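Local coordinates for metallophosphoesterase TT1561-like domain-containing protein (Aquifex aeolicus, PDB 2YVT) that is of unknown function but belongs to the calcineurin-like metallophosphoesterase superfamily, and so probably hydrolyses phosphate esters with the help of bound metal ions, at residues F180-I185 against G200-N205. Numbering follows the deposited sequence.
Sequences FYTPPI and GSAVVN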
loop_
_atom_site.group_PDB
_atom_site.type_symbol
_atom_site.label_atom_id
_atom_site.label_comp_id
_atom_site.label_asym_id
_atom_site.label_seq_id
_atom_site.Cartn_x
_atom_site.Cartn_y
_atom_site.Cartn_z
ATOM N N PHE A 180 2.231 0.680 -4.637
ATOM C CA PHE A 180 0.830 0.511 -5.021
ATOM C C PHE A 180 0.208 -0.568 -4.165
ATOM O O PHE A 180 0.863 -1.555 -3.844
ATOM C CB PHE A 180 0.698 0.061 -6.488
ATOM C CG PHE A 180 1.372 0.969 -7.475
ATOM C CD1 PHE A 180 0.955 2.287 -7.636
ATOM C CD2 PHE A 180 2.421 0.493 -8.253
ATOM C CE1 PHE A 180 1.592 3.128 -8.559
ATOM C CE2 PHE A 180 3.056 1.316 -9.178
ATOM C CZ PHE A 180 2.640 2.634 -9.333
ATOM N N TYR A 181 -1.064 -0.400 -3.808
ATOM C CA TYR A 181 -1.797 -1.518 -3.235
ATOM C C TYR A 181 -1.919 -2.642 -4.274
ATOM O O TYR A 181 -1.706 -3.814 -3.975
ATOM C CB TYR A 181 -3.178 -1.070 -2.745
ATOM C CG TYR A 181 -4.063 -2.220 -2.344
ATOM C CD1 TYR A 181 -3.806 -2.949 -1.182
ATOM C CD2 TYR A 181 -5.161 -2.587 -3.130
ATOM C CE1 TYR A 181 -4.628 -4.015 -0.804
ATOM C CE2 TYR A 181 -5.995 -3.640 -2.760
ATOM C CZ TYR A 181 -5.721 -4.354 -1.602
ATOM O OH TYR A 181 -6.529 -5.399 -1.242
ATOM N N THR A 182 -2.260 -2.265 -5.504
ATOM C CA THR A 182 -2.514 -3.234 -6.563
ATOM C C THR A 182 -1.220 -3.637 -7.271
ATOM O O THR A 182 -0.471 -2.769 -7.727
ATOM C CB THR A 182 -3.506 -2.664 -7.580
ATOM O OG1 THR A 182 -4.692 -2.270 -6.901
ATOM C CG2 THR A 182 -3.865 -3.700 -8.636
ATOM N N PRO A 183 -0.954 -4.956 -7.356
ATOM C CA PRO A 183 0.221 -5.410 -8.089
ATOM C C PRO A 183 -0.033 -5.530 -9.593
ATOM O O PRO A 183 -1.189 -5.623 -10.023
ATOM C CB PRO A 183 0.478 -6.804 -7.502
ATOM C CG PRO A 183 -0.892 -7.317 -7.159
ATOM C CD PRO A 183 -1.703 -6.084 -6.760
ATOM N N PRO A 184 1.045 -5.539 -10.385
ATOM C CA PRO A 184 0.897 -5.838 -11.804
ATOM C C PRO A 184 0.699 -7.329 -12.018
ATOM O O PRO A 184 0.969 -8.128 -11.116
ATOM C CB PRO A 184 2.257 -5.443 -12.377
ATOM C CG PRO A 184 3.215 -5.726 -11.253
ATOM C CD PRO A 184 2.457 -5.325 -10.011
ATOM N N ILE A 185 0.253 -7.695 -13.218
ATOM C CA ILE A 185 0.254 -9.092 -13.649
ATOM C C ILE A 185 1.697 -9.598 -13.713
ATOM O O ILE A 185 2.543 -9.009 -14.388
ATOM C CB ILE A 185 -0.411 -9.256 -15.045
ATOM C CG1 ILE A 185 -1.792 -8.578 -15.103
ATOM C CG2 ILE A 185 -0.471 -10.735 -15.443
ATOM C CD1 ILE A 185 -2.833 -9.127 -14.139
ATOM N N GLY A 200 -3.776 -9.310 -9.905
ATOM C CA GLY A 200 -3.363 -7.926 -10.063
ATOM C C GLY A 200 -4.125 -7.224 -11.174
ATOM O O GLY A 200 -5.248 -7.627 -11.543
ATOM N N SER A 201 -3.516 -6.175 -11.716
ATOM C CA SER A 201 -4.158 -5.402 -12.779
ATOM C C SER A 201 -3.185 -4.992 -13.856
ATOM O O SER A 201 -2.083 -4.528 -13.562
ATOM C CB SER A 201 -4.825 -4.147 -12.229
ATOM O OG SER A 201 -5.410 -3.401 -13.292
ATOM N N ALA A 202 -3.621 -5.144 -15.105
ATOM C CA ALA A 202 -2.885 -4.652 -16.264
ATOM C C ALA A 202 -2.661 -3.154 -16.177
ATOM O O ALA A 202 -1.762 -2.619 -16.819
ATOM C CB ALA A 202 -3.634 -4.993 -17.546
ATOM N N VAL A 203 -3.485 -2.466 -15.383
ATOM C CA VAL A 203 -3.301 -1.031 -15.196
ATOM C C VAL A 203 -1.920 -0.773 -14.607
ATOM O O VAL A 203 -1.233 0.176 -14.989
ATOM C CB VAL A 203 -4.397 -0.428 -14.291
ATOM C CG1 VAL A 203 -4.058 1.008 -13.934
ATOM C CG2 VAL A 203 -5.747 -0.510 -14.989
ATOM N N VAL A 204 -1.498 -1.644 -13.693
ATOM C CA VAL A 204 -0.217 -1.458 -13.028
ATOM C C VAL A 204 0.947 -1.808 -13.971
ATOM O O VAL A 204 1.968 -1.128 -13.967
ATOM C CB VAL A 204 -0.155 -2.209 -11.675
ATOM C CG1 VAL A 204 1.159 -1.935 -10.981
ATOM C CG2 VAL A 204 -1.318 -1.747 -10.786
ATOM N N ASN A 205 0.789 -2.832 -14.809
ATOM C CA ASN A 205 1.822 -3.077 -15.834
ATOM C C ASN A 205 1.980 -1.843 -16.699
ATOM O O ASN A 205 3.091 -1.467 -17.072
ATOM C CB ASN A 205 1.485 -4.283 -16.719
ATOM C CG ASN A 205 1.442 -5.570 -15.942
ATOM O OD1 ASN A 205 2.340 -6.424 -16.046
ATOM N ND2 ASN A 205 0.412 -5.720 -15.142
#
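The loop that leaves strand 175-180 of the metallophosphoesterase fold is pinned to the start of helix 202-211, where Pro-183 accepts the one backbone hydrogen bond of the contact: Ser-201 N lies 2.9 Å from Pro-183 O and approaches almost head-on to the carbonyl (C=O...N 163°). Ser-201 is also the N-cap of the helix. Its hydroxyl, swung anti to its own N (chi1 179°), accepts from Val-203 N at 3.0 Å; although its CB bond points away from the loop, CB still touches Thr-182 CG2 at 3.7 Å. Gly-200 passes close beside Pro-183, its CA 3.2 Å from Pro-183 O, so that the two backbones pack directly against each other.

Val-204, in the first turn of the helix, fills the bend of the loop with both methyls. CG1 rests 3.8 Å from Pro-184 CD and also meets the Phe-180 ring obliquely at CD2, while CG2 presses to 3.3 Å from Thr-182 O, a buried carbonyl without a polar partner. With chi1 at -56°, Thr-182 turns CG2 toward Ser-201 and Val-204 and gives OG1 to the backbone of Gly-141 and Leu-143. At the more open end, Ile-185 lays CD1 3.8 Å from Gly-200 C, and Asn-205 crosses the Ile-185 side chain at about a right angle. Within the intervening loop, Asp-190 OD2 hydrogen-bonds to Gly-200 N. The arrangement is the first half of a beta-alpha-beta crossover between parallel strands 175-180 and 215-218 of the metallophosphoesterase α/β sandwich, its strand-to-helix loop held against the N-capped helix start.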